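Local coordinates for protein adenylosuccinate lyase (Francisella tularensis subsp. tularensis SCHU S4, PDB 4EEI) that probably cleaves adenylosuccinate to AMP and fumarate, and the succinyl-carboxamide intermediate SAICAR to AICAR and fumarate, in de novo purine synthesis, at residues Y20-E25 / L102-R107; T93-I98 / H299-S304; I214-I219 / S307-Y312. All coordinates share one frame; numbering follows the deposited sequence.

Contact 1: Y20-E25 / L102-R107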
loop_
_atom_site.group_PDB
_atom_site.type_symbol
_atom_site.label_atom_id
_atom_site.label_comp_id
_atom_site.label_asym_id
_atom_site.label_seq_id
_atom_site.Cartn_x
_atom_site.Cartn_y
_atom_site.Cartn_z
ATOM N N TYR B 20 22.674 -19.608 -9.525
ATOM C CA TYR B 20 23.120 -20.390 -10.680
ATOM C C TYR B 20 23.167 -21.887 -10.389
ATOM O O TYR B 20 22.922 -22.698 -11.277
ATOM C CB TYR B 20 24.496 -19.909 -11.164
ATOM C CG TYR B 20 24.503 -18.465 -11.616
ATOM C CD1 TYR B 20 23.497 -17.964 -12.436
ATOM C CD2 TYR B 20 25.507 -17.603 -11.208
ATOM C CE1 TYR B 20 23.501 -16.636 -12.838
ATOM C CE2 TYR B 20 25.519 -16.287 -11.602
ATOM C CZ TYR B 20 24.520 -15.804 -12.412
ATOM O OH TYR B 20 24.551 -14.482 -12.796
ATOM N N ALA B 21 23.488 -22.263 -9.153
ATOM C CA ALA B 21 23.503 -23.688 -8.806
ATOM C C ALA B 21 22.095 -24.287 -8.941
ATOM O O ALA B 21 21.927 -25.425 -9.386
ATOM C CB ALA B 21 24.066 -23.910 -7.415
ATOM N N LYS B 22 21.080 -23.518 -8.565
ATOM C CA LYS B 22 19.708 -24.002 -8.711
ATOM C C LYS B 22 19.292 -24.033 -10.175
ATOM O O LYS B 22 18.600 -24.962 -10.608
ATOM C CB LYS B 22 18.742 -23.170 -7.855
ATOM C CG LYS B 22 18.974 -23.330 -6.336
ATOM C CD LYS B 22 18.683 -24.754 -5.866
ATOM C CE LYS B 22 19.947 -25.549 -5.564
ATOM N NZ LYS B 22 20.617 -25.156 -4.286
ATOM N N MET B 23 19.726 -23.039 -10.948
ATOM C CA MET B 23 19.479 -23.056 -12.392
ATOM C C MET B 23 20.092 -24.299 -13.031
ATOM O O MET B 23 19.484 -24.936 -13.902
ATOM C CB MET B 23 20.029 -21.791 -13.051
ATOM C CG MET B 23 19.160 -20.554 -12.822
ATOM S SD MET B 23 19.881 -19.098 -13.610
ATOM C CE MET B 23 18.710 -17.826 -13.089
ATOM N N LEU B 24 21.285 -24.653 -12.580
ATOM C CA LEU B 24 21.962 -25.836 -13.101
ATOM C C LEU B 24 21.189 -27.107 -12.766
ATOM O O LEU B 24 21.051 -27.995 -13.611
ATOM C CB LEU B 24 23.393 -25.921 -12.564
ATOM C CG LEU B 24 24.161 -27.152 -13.063
ATOM C CD1 LEU B 24 24.307 -27.132 -14.585
ATOM C CD2 LEU B 24 25.530 -27.244 -12.398
ATOM N N GLU B 25 20.687 -27.199 -11.537
ATOM C CA GLU B 25 19.920 -28.369 -11.117
ATOM C C GLU B 25 18.661 -28.529 -11.971
ATOM O O GLU B 25 18.303 -29.640 -12.375
ATOM C CB GLU B 25 19.545 -28.266 -9.631
ATOM C CG GLU B 25 18.764 -29.480 -9.127
ATOM C CD GLU B 25 18.316 -29.358 -7.672
ATOM O OE1 GLU B 25 18.791 -28.444 -6.962
ATOM O OE2 GLU B 25 17.478 -30.184 -7.243
ATOM N N LEU B 102 13.816 -20.583 -9.201
ATOM C CA LEU B 102 13.356 -19.629 -8.189
ATOM C C LEU B 102 12.488 -20.342 -7.160
ATOM O O LEU B 102 12.551 -20.039 -5.974
ATOM C CB LEU B 102 12.569 -18.498 -8.852
ATOM C CG LEU B 102 11.940 -17.450 -7.945
ATOM C CD1 LEU B 102 13.010 -16.789 -7.095
ATOM C CD2 LEU B 102 11.231 -16.409 -8.794
ATOM N N SER B 103 11.686 -21.304 -7.613
ATOM C CA SER B 103 10.866 -22.082 -6.684
ATOM C C SER B 103 11.725 -22.846 -5.702
ATOM O O SER B 103 11.339 -23.019 -4.546
ATOM C CB SER B 103 9.954 -23.054 -7.425
ATOM O OG SER B 103 8.957 -22.346 -8.131
ATOM N N LEU B 104 12.879 -23.327 -6.166
ATOM C CA LEU B 104 13.788 -24.055 -5.288
ATOM C C LEU B 104 14.389 -23.120 -4.230
ATOM O O LEU B 104 14.529 -23.501 -3.066
ATOM C CB LEU B 104 14.894 -24.751 -6.088
ATOM C CG LEU B 104 14.497 -25.682 -7.239
ATOM C CD1 LEU B 104 15.721 -26.346 -7.839
ATOM C CD2 LEU B 104 13.502 -26.737 -6.778
ATOM N N GLN B 105 14.739 -21.900 -4.629
ATOM C CA GLN B 105 15.228 -20.911 -3.666
ATOM C C GLN B 105 14.149 -20.545 -2.654
ATOM O O GLN B 105 14.427 -20.431 -1.458
ATOM C CB GLN B 105 15.704 -19.644 -4.383
ATOM C CG GLN B 105 16.995 -19.818 -5.159
ATOM C CD GLN B 105 17.321 -18.597 -5.982
ATOM O OE1 GLN B 105 16.635 -18.299 -6.962
ATOM N NE2 GLN B 105 18.349 -17.857 -5.569
ATOM N N ILE B 106 12.925 -20.348 -3.128
ATOM C CA ILE B 106 11.828 -20.009 -2.225
ATOM C C ILE B 106 11.557 -21.171 -1.257
ATOM O O ILE B 106 11.323 -20.970 -0.069
ATOM C CB ILE B 106 10.546 -19.638 -2.999
ATOM C CG1 ILE B 106 10.757 -18.341 -3.791
ATOM C CG2 ILE B 106 9.384 -19.468 -2.040
ATOM C CD1 ILE B 106 9.589 -18.004 -4.758
ATOM N N ARG B 107 11.606 -22.392 -1.773
ATOM C CA ARG B 107 11.392 -23.574 -0.947
ATOM C C ARG B 107 12.401 -23.656 0.188
ATOM O O ARG B 107 12.048 -23.910 1.353
ATOM C CB ARG B 107 11.475 -24.820 -1.839
ATOM C CG ARG B 107 11.477 -26.141 -1.117
ATOM C CD ARG B 107 12.819 -26.801 -1.335
ATOM N NE ARG B 107 12.829 -27.743 -2.438
ATOM C CZ ARG B 107 13.905 -28.041 -3.164
ATOM N NH1 ARG B 107 15.067 -27.445 -2.936
ATOM N NH2 ARG B 107 13.808 -28.920 -4.143
HETATM O O HOH W 1 15.246 -30.212 -5.687
HETATM O O HOH W 2 17.727 -28.495 -4.500
#
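Lys22 and Leu104 form the apolar part of this contact: CD of Lys22 lies 3.8 Å from CB of Leu104 and is nearly as close to its CD1. The lysine methylenes cross the leucine obliquely, and the chain bends at chi2, chi3 and chi4 (chi3 106°), which turns the amine back along its own helix, 16-33, to bond Asn18 OD1. Nearer the backbone, CG of Lys22 meets CG of Gln105 at 4.2 Å; the amide end of Gln105 lies elsewhere, with NE2 bonded to Ile13 O. Glu25 adds OE1, which is 3.8 Å from CD1 of Leu104.

The helices that meet here, 16-33 and 94-131, cross at 122° with local axes 9.3 Å apart. The first belongs to the N-terminal helical part of the subunit. The second, 38 residues long, is one of the long helices that form the central bundle in the fumarase/aspartase superfamily.

The polar part runs through water. Glu25 is extended, with CG anti to the backbone N (chi1 -179°), which carries its carboxylate toward Arg107. Glu25 OE2 and Arg107 NH2 are 5.0 Å apart, not in direct contact, and two waters bridge the groups. Water 1 donates to Glu25 OE2 at 2.7 Å and accepts from Arg107 NH2. Water 2 donates to Glu25 OE1, also at 2.7 Å, and accepts from Arg107 NH1.

Contact 2: T93-I98 / H299-S304. With AMP (adenosine monophosphate), chain O.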
loop_
_atom_site.group_PDB
_atom_site.type_symbol
_atom_site.label_atom_id
_atom_site.label_comp_id
_atom_site.label_asym_id
_atom_site.label_seq_id
_atom_site.Cartn_x
_atom_site.Cartn_y
_atom_site.Cartn_z
ATOM N N THR B 93 12.351 -22.639 -22.561
ATOM C CA THR B 93 12.534 -21.197 -22.659
ATOM C C THR B 93 13.343 -20.771 -21.424
ATOM O O THR B 93 13.369 -21.508 -20.429
ATOM C CB THR B 93 11.161 -20.474 -22.732
ATOM O OG1 THR B 93 11.347 -19.104 -23.101
ATOM C CG2 THR B 93 10.443 -20.550 -21.396
ATOM N N SER B 94 14.033 -19.627 -21.475
ATOM C CA SER B 94 14.827 -19.190 -20.318
ATOM C C SER B 94 14.035 -19.233 -19.010
ATOM O O SER B 94 14.547 -19.674 -17.985
ATOM C CB SER B 94 15.413 -17.784 -20.524
ATOM O OG SER B 94 16.269 -17.740 -21.646
ATOM N N SER B 95 12.780 -18.801 -19.040
ATOM C CA SER B 95 12.028 -18.727 -17.792
ATOM C C SER B 95 11.525 -20.077 -17.267
ATOM O O SER B 95 11.106 -20.164 -16.116
ATOM C CB SER B 95 10.896 -17.698 -17.884
ATOM O OG SER B 95 11.411 -16.389 -17.749
ATOM N N ASP B 96 11.552 -21.123 -18.090
ATOM C CA ASP B 96 11.313 -22.464 -17.559
ATOM C C ASP B 96 12.401 -22.730 -16.531
ATOM O O ASP B 96 12.161 -23.317 -15.478
ATOM C CB ASP B 96 11.423 -23.533 -18.656
ATOM C CG ASP B 96 10.213 -23.581 -19.580
ATOM O OD1 ASP B 96 9.091 -23.250 -19.145
ATOM O OD2 ASP B 96 10.395 -23.980 -20.753
ATOM N N ILE B 97 13.613 -22.286 -16.844
ATOM C CA ILE B 97 14.742 -22.509 -15.949
ATOM C C ILE B 97 14.713 -21.532 -14.776
ATOM O O ILE B 97 14.835 -21.932 -13.614
ATOM C CB ILE B 97 16.086 -22.387 -16.691
ATOM C CG1 ILE B 97 16.122 -23.307 -17.915
ATOM C CG2 ILE B 97 17.250 -22.682 -15.744
ATOM C CD1 ILE B 97 15.875 -24.788 -17.606
ATOM N N ILE B 98 14.550 -20.248 -15.075
ATOM C CA ILE B 98 14.587 -19.215 -14.033
ATOM C C ILE B 98 13.515 -19.436 -12.976
ATOM O O ILE B 98 13.800 -19.413 -11.780
ATOM C CB ILE B 98 14.369 -17.810 -14.619
ATOM C CG1 ILE B 98 15.480 -17.451 -15.597
ATOM C CG2 ILE B 98 14.284 -16.769 -13.508
ATOM C CD1 ILE B 98 15.168 -16.226 -16.451
ATOM N N HIS B 299 0.072 -10.586 -21.455
ATOM C CA HIS B 299 -0.008 -11.757 -22.300
ATOM C C HIS B 299 0.716 -12.918 -21.691
ATOM O O HIS B 299 0.588 -13.185 -20.480
ATOM C CB HIS B 299 0.524 -11.450 -23.693
ATOM C CG HIS B 299 -0.335 -10.480 -24.467
ATOM N ND1 HIS B 299 -1.660 -10.650 -24.618
ATOM C CD2 HIS B 299 -0.013 -9.300 -25.133
ATOM C CE1 HIS B 299 -2.162 -9.636 -25.346
ATOM N NE2 HIS B 299 -1.153 -8.811 -25.660
ATOM N N GLU B 300 1.595 -13.550 -22.462
ATOM C CA GLU B 300 2.282 -14.753 -22.005
ATOM C C GLU B 300 3.516 -14.416 -21.175
ATOM O O GLU B 300 4.305 -15.295 -20.834
ATOM C CB GLU B 300 2.651 -15.651 -23.186
ATOM C CG GLU B 300 1.463 -16.389 -23.782
ATOM C CD GLU B 300 0.440 -15.446 -24.383
ATOM O OE1 GLU B 300 0.826 -14.620 -25.234
ATOM O OE2 GLU B 300 -0.745 -15.526 -24.002
ATOM N N ARG B 301 3.670 -13.137 -20.850
ATOM C CA ARG B 301 4.722 -12.698 -19.940
ATOM C C ARG B 301 5.379 -11.383 -20.332
ATOM O O ARG B 301 5.458 -11.023 -21.505
ATOM C CB ARG B 301 5.790 -13.784 -19.761
ATOM C CG ARG B 301 7.024 -13.621 -20.637
ATOM C CD ARG B 301 7.894 -12.452 -20.197
ATOM N NE ARG B 301 8.418 -12.613 -18.843
ATOM C CZ ARG B 301 9.416 -13.426 -18.514
ATOM N NH1 ARG B 301 10.007 -14.166 -19.442
ATOM N NH2 ARG B 301 9.823 -13.502 -17.255
ATOM N N ASP B 302 5.850 -10.674 -19.314
ATOM C CA ASP B 302 6.652 -9.479 -19.483
ATOM C C ASP B 302 7.556 -9.373 -18.265
ATOM O O ASP B 302 7.306 -10.036 -17.261
ATOM C CB ASP B 302 5.770 -8.237 -19.622
ATOM C CG ASP B 302 5.390 -7.633 -18.284
ATOM O OD1 ASP B 302 4.180 -7.488 -18.021
ATOM O OD2 ASP B 302 6.301 -7.305 -17.497
ATOM N N ILE B 303 8.763 -8.875 -18.497
ATOM C CA ILE B 303 9.797 -9.093 -17.492
ATOM C C ILE B 303 9.869 -8.038 -16.387
ATOM O O ILE B 303 10.845 -7.987 -15.645
ATOM C CB ILE B 303 11.185 -9.258 -18.145
ATOM C CG1 ILE B 303 12.085 -10.131 -17.269
ATOM C CG2 ILE B 303 11.824 -7.903 -18.404
ATOM C CD1 ILE B 303 12.902 -11.137 -18.047
ATOM N N SER B 304 8.836 -7.209 -16.265
ATOM C CA SER B 304 8.841 -6.155 -15.241
ATOM C C SER B 304 8.979 -6.709 -13.820
ATOM O O SER B 304 9.568 -6.068 -12.940
ATOM C CB SER B 304 7.570 -5.311 -15.340
ATOM O OG SER B 304 6.418 -6.096 -15.083
HETATM P P AMP O . 16.407 -7.446 -15.357
HETATM O O1P AMP O . 17.545 -6.608 -14.836
HETATM O O2P AMP O . 15.260 -6.652 -15.927
HETATM O O3P AMP O . 15.991 -8.568 -14.441
HETATM O "O5'" AMP O . 17.031 -8.202 -16.633
HETATM C "C5'" AMP O . 16.323 -9.268 -17.266
HETATM C "C4'" AMP O . 17.294 -10.105 -18.089
HETATM O "O4'" AMP O . 16.598 -11.177 -18.731
HETATM C "C3'" AMP O . 17.946 -9.276 -19.184
HETATM O "O3'" AMP O . 19.352 -9.525 -19.177
HETATM C "C2'" AMP O . 17.350 -9.789 -20.476
HETATM O "O2'" AMP O . 18.324 -9.805 -21.521
HETATM C "C1'" AMP O . 16.903 -11.197 -20.126
HETATM N N9 AMP O . 15.721 -11.593 -20.927
HETATM C C8 AMP O . 15.260 -10.963 -22.021
HETATM N N7 AMP O . 14.164 -11.586 -22.517
HETATM C C5 AMP O . 13.911 -12.646 -21.728
HETATM C C6 AMP O . 12.901 -13.726 -21.685
HETATM N N6 AMP O . 11.918 -13.799 -22.611
HETATM N N1 AMP O . 12.998 -14.634 -20.690
HETATM C C2 AMP O . 13.973 -14.571 -19.763
HETATM N N3 AMP O . 14.920 -13.619 -19.742
HETATM C C4 AMP O . 14.943 -12.645 -20.682
HETATM O O HOH W 3 11.267 -15.532 -15.291
#
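Ser95 OG is gripped from two directions: it accepts from Arg301 NH1 at 3.1 Å and is hydrogen-bonded to water 3 at 2.6 Å, a water that also accepts from Arg301 NH2. The contact is one wall of the AMP pocket. It sets the first turn of helix 94-131, with Thr93 at its N-cap position, against the loop that precedes helix 304-333. Arg301 was modelled in two conformers, so the geometry here is that of one of them. In it, the chain folds at chi2 (71°) and again at chi3, bringing the guanidinium to Ser95 and the adenine. The NH1 bond is bent (144°) and Ser95 OG sits at the edge of the guanidinium, 19° out of its plane.

NH1 also approaches N1 of the adenine obliquely, at 3.3 Å. The same nitrogen donates to Gln212 OE1, an atom that itself bonds to AMP, and NH2 bonds to His305 NE2. A methyl partly covers one guanidinium face: CD1 of Ile303 lies 3.9 Å above the plane, offset toward the rim. That methyl is shared with the nucleotide, being 3.6 Å from AMP N3.

Other subunits complete the site. His141 of the second subunit packs on Ile303, and Tyr5 and Arg4 of the third subunit bond to AMP, consistent with the shared active sites of this tetrameric family.

At the helix start, the NH of Thr93 bonds to Asp96 OD2 at 3.0 Å. Ser94 faces both ligands: its CB is 3.6 Å from AMP C2, while its OG bonds to O4 of the bound succinate.

Contact 3: I214-I219 / S307-Y312. With AMP (adenosine monophosphate), chain O; EDO (1,2-ethanediol), chain Q.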
loop_
_atom_site.group_PDB
_atom_site.type_symbol
_atom_site.label_atom_id
_atom_site.label_comp_id
_atom_site.label_asym_id
_atom_site.label_seq_id
_atom_site.Cartn_x
_atom_site.Cartn_y
_atom_site.Cartn_z
ATOM N N ILE B 214 5.819 -18.948 -14.793
ATOM C CA ILE B 214 4.886 -19.436 -13.783
ATOM C C ILE B 214 4.113 -18.215 -13.300
ATOM O O ILE B 214 4.710 -17.151 -13.109
ATOM C CB ILE B 214 5.670 -20.071 -12.629
ATOM C CG1 ILE B 214 6.166 -21.463 -13.043
ATOM C CG2 ILE B 214 4.838 -20.145 -11.355
ATOM C CD1 ILE B 214 7.002 -22.161 -11.980
ATOM N N PRO B 215 2.784 -18.340 -13.122
ATOM C CA PRO B 215 2.002 -17.144 -12.757
ATOM C C PRO B 215 2.392 -16.591 -11.386
ATOM O O PRO B 215 2.695 -17.350 -10.458
ATOM C CB PRO B 215 0.544 -17.645 -12.762
ATOM C CG PRO B 215 0.650 -19.155 -12.615
ATOM C CD PRO B 215 1.931 -19.531 -13.316
ATOM N N ARG B 216 2.391 -15.268 -11.265
ATOM C CA ARG B 216 2.974 -14.630 -10.087
ATOM C C ARG B 216 2.077 -14.604 -8.862
ATOM O O ARG B 216 2.499 -14.120 -7.805
ATOM C CB ARG B 216 3.467 -13.217 -10.431
ATOM C CG ARG B 216 4.995 -13.087 -10.428
ATOM C CD ARG B 216 5.646 -14.103 -11.367
ATOM N NE ARG B 216 7.103 -14.170 -11.193
ATOM C CZ ARG B 216 7.883 -15.068 -11.788
ATOM N NH1 ARG B 216 7.350 -15.980 -12.593
ATOM N NH2 ARG B 216 9.190 -15.055 -11.585
ATOM N N ASP B 217 0.860 -15.138 -8.975
ATOM C CA ASP B 217 -0.052 -15.148 -7.825
ATOM C C ASP B 217 0.357 -16.156 -6.751
ATOM O O ASP B 217 -0.100 -16.075 -5.600
ATOM C CB ASP B 217 -1.510 -15.379 -8.255
ATOM C CG ASP B 217 -1.748 -16.782 -8.810
ATOM O OD1 ASP B 217 -2.297 -17.646 -8.080
ATOM O OD2 ASP B 217 -1.397 -17.009 -9.985
ATOM N N ARG B 218 1.208 -17.111 -7.116
ATOM C CA ARG B 218 1.714 -18.057 -6.123
ATOM C C ARG B 218 2.663 -17.318 -5.205
ATOM O O ARG B 218 2.545 -17.389 -3.980
ATOM C CB ARG B 218 2.418 -19.241 -6.798
ATOM C CG ARG B 218 1.515 -20.003 -7.771
ATOM C CD ARG B 218 2.114 -21.350 -8.172
ATOM N NE ARG B 218 1.164 -22.150 -8.960
ATOM C CZ ARG B 218 0.292 -23.006 -8.434
ATOM N NH1 ARG B 218 0.241 -23.178 -7.117
ATOM N NH2 ARG B 218 -0.518 -23.700 -9.222
ATOM N N ILE B 219 3.601 -16.585 -5.796
ATOM C CA ILE B 219 4.490 -15.747 -5.001
ATOM C C ILE B 219 3.688 -14.730 -4.198
ATOM O O ILE B 219 3.967 -14.508 -3.022
ATOM C CB ILE B 219 5.530 -15.020 -5.875
ATOM C CG1 ILE B 219 6.611 -16.010 -6.319
ATOM C CG2 ILE B 219 6.192 -13.874 -5.089
ATOM C CD1 ILE B 219 7.539 -15.477 -7.408
ATOM N N SER B 307 13.165 -7.401 -12.097
ATOM C CA SER B 307 13.968 -6.449 -11.311
ATOM C C SER B 307 13.382 -6.277 -9.913
ATOM O O SER B 307 14.108 -6.259 -8.917
ATOM C CB SER B 307 14.023 -5.093 -12.004
ATOM O OG SER B 307 12.713 -4.619 -12.266
ATOM N N ALA B 308 12.067 -6.155 -9.835
ATOM C CA ALA B 308 11.410 -6.017 -8.530
ATOM C C ALA B 308 11.709 -7.202 -7.622
ATOM O O ALA B 308 12.086 -7.026 -6.461
ATOM C CB ALA B 308 9.916 -5.837 -8.699
ATOM N N GLU B 309 11.547 -8.410 -8.151
ATOM C CA GLU B 309 11.803 -9.617 -7.367
ATOM C C GLU B 309 13.250 -9.718 -6.896
ATOM O O GLU B 309 13.515 -10.223 -5.800
ATOM C CB GLU B 309 11.367 -10.873 -8.153
ATOM C CG GLU B 309 9.843 -10.995 -8.222
ATOM C CD GLU B 309 9.329 -12.012 -9.240
ATOM O OE1 GLU B 309 10.120 -12.509 -10.073
ATOM O OE2 GLU B 309 8.111 -12.305 -9.211
ATOM N N ARG B 310 14.193 -9.238 -7.706
ATOM C CA ARG B 310 15.605 -9.287 -7.311
ATOM C C ARG B 310 15.882 -8.463 -6.063
ATOM O O ARG B 310 16.800 -8.763 -5.315
ATOM C CB ARG B 310 16.502 -8.769 -8.442
ATOM C CG ARG B 310 16.544 -9.631 -9.709
ATOM C CD ARG B 310 17.534 -9.011 -10.697
ATOM N NE ARG B 310 17.398 -9.541 -12.049
ATOM C CZ ARG B 310 18.087 -10.572 -12.531
ATOM N NH1 ARG B 310 18.974 -11.204 -11.774
ATOM N NH2 ARG B 310 17.886 -10.969 -13.782
ATOM N N PHE B 311 15.101 -7.410 -5.849
ATOM C CA PHE B 311 15.230 -6.599 -4.636
ATOM C C PHE B 311 14.436 -7.186 -3.479
ATOM O O PHE B 311 14.984 -7.456 -2.414
ATOM C CB PHE B 311 14.694 -5.182 -4.866
ATOM C CG PHE B 311 15.653 -4.262 -5.576
ATOM C CD1 PHE B 311 16.643 -3.596 -4.872
ATOM C CD2 PHE B 311 15.533 -4.034 -6.936
ATOM C CE1 PHE B 311 17.510 -2.730 -5.530
ATOM C CE2 PHE B 311 16.383 -3.163 -7.593
ATOM C CZ PHE B 311 17.373 -2.520 -6.895
ATOM N N TYR B 312 13.134 -7.359 -3.673
ATOM C CA TYR B 312 12.268 -7.602 -2.519
ATOM C C TYR B 312 12.238 -9.042 -2.000
ATOM O O TYR B 312 11.990 -9.252 -0.817
ATOM C CB TYR B 312 10.850 -7.046 -2.745
ATOM C CG TYR B 312 9.846 -8.044 -3.271
ATOM C CD1 TYR B 312 9.120 -8.852 -2.404
ATOM C CD2 TYR B 312 9.602 -8.159 -4.632
ATOM C CE1 TYR B 312 8.187 -9.758 -2.884
ATOM C CE2 TYR B 312 8.671 -9.068 -5.123
ATOM C CZ TYR B 312 7.976 -9.862 -4.242
ATOM O OH TYR B 312 7.053 -10.767 -4.718
HETATM P P AMP O . 16.407 -7.446 -15.357
HETATM O O1P AMP O . 17.545 -6.608 -14.836
HETATM O O2P AMP O . 15.260 -6.652 -15.927
HETATM O O3P AMP O . 15.991 -8.568 -14.441
HETATM O "O5'" AMP O . 17.031 -8.202 -16.633
HETATM C "C5'" AMP O . 16.323 -9.268 -17.266
HETATM C "C4'" AMP O . 17.294 -10.105 -18.089
HETATM O "O4'" AMP O . 16.598 -11.177 -18.731
HETATM C "C3'" AMP O . 17.946 -9.276 -19.184
HETATM O "O3'" AMP O . 19.352 -9.525 -19.177
HETATM C "C2'" AMP O . 17.350 -9.789 -20.476
HETATM O "O2'" AMP O . 18.324 -9.805 -21.521
HETATM C "C1'" AMP O . 16.903 -11.197 -20.126
HETATM N N9 AMP O . 15.721 -11.593 -20.927
HETATM C C8 AMP O . 15.260 -10.963 -22.021
HETATM N N7 AMP O . 14.164 -11.586 -22.517
HETATM C C5 AMP O . 13.911 -12.646 -21.728
HETATM C C6 AMP O . 12.901 -13.726 -21.685
HETATM N N6 AMP O . 11.918 -13.799 -22.611
HETATM N N1 AMP O . 12.998 -14.634 -20.690
HETATM C C2 AMP O . 13.973 -14.571 -19.763
HETATM N N3 AMP O . 14.920 -13.619 -19.742
HETATM C C4 AMP O . 14.943 -12.645 -20.682
HETATM C C1 EDO Q . 13.498 -13.995 -11.090
HETATM O O1 EDO Q . 12.250 -13.308 -11.189
HETATM C C2 EDO Q . 14.415 -13.223 -10.152
HETATM O O2 EDO Q . 14.281 -11.832 -10.447
#
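Ile219 and Glu309 have the nearest CA atoms across the contact, yet these are 9.8 Å apart, so the backbones stay separate and side chains bridge the gap. Arg216, next to helix 217-244 in the sequence, bends at chi2 (56°) and presents its guanidinium side-on to Glu309. NE donates to OE2 at 2.9 Å in an almost straight bond (170°), and NH2 donates to OE1 at 3.1 Å. Both oxygens use their syn lone pairs, and the two planes are nearly coplanar (21° apart), so that each N-H points at its own oxygen. NH1 donates to Ile214 O at 2.9 Å and forms a salt bridge with Asp99 OD2, which further limits rotation of the group.

Glu309 OE1 has further partners: His305 ND1 and, 2.5 Å away, O1 of an ethanediol probably from the crystallisation liquor. Beside the ion pair, CD1 of Ile219 touches Glu309 OE2, and CG2 of Ile219 abuts Tyr312 OH at 3.2 Å, a tight approach oblique to the ring. Arg310, the next residue on helix 304-333, serves the nucleotide instead: its NE bonds to AMP O3P at 2.9 Å, NH2 reaches the same oxygen, and Asp68 supplies a second charge partner.

The contact thus joins the starts of two long bundle helices. Helix 151-173 of the second subunit lies beside Asp217, helix 94-131 packs against Arg216 and Ile219, and helix 272-293 lies against Tyr312.

In the fold
From the N terminus, contact 1 closes first, bringing helix 16-33 onto helix 94-131 across 76 intervening residues. Contact 2 starts inside that loop, on the first turn of the same helix, and closes 200 residues later at 299-304, so contacts 1 and 2 cross. Contact 3 opens after contact 1 has closed and, ending just beyond 299-304, crosses contact 2 as well. The contacts also touch directly: Met23 meets Ile97 and Ile98, Leu102 and Ile106 meet segment 214-219, and Leu102 meets Glu309. Helix 94-131 therefore links the N-terminal helices with helices 217-244 and 304-333. Contacts 2 and 3, with centres 11 Å apart, both touch AMP and the third subunit.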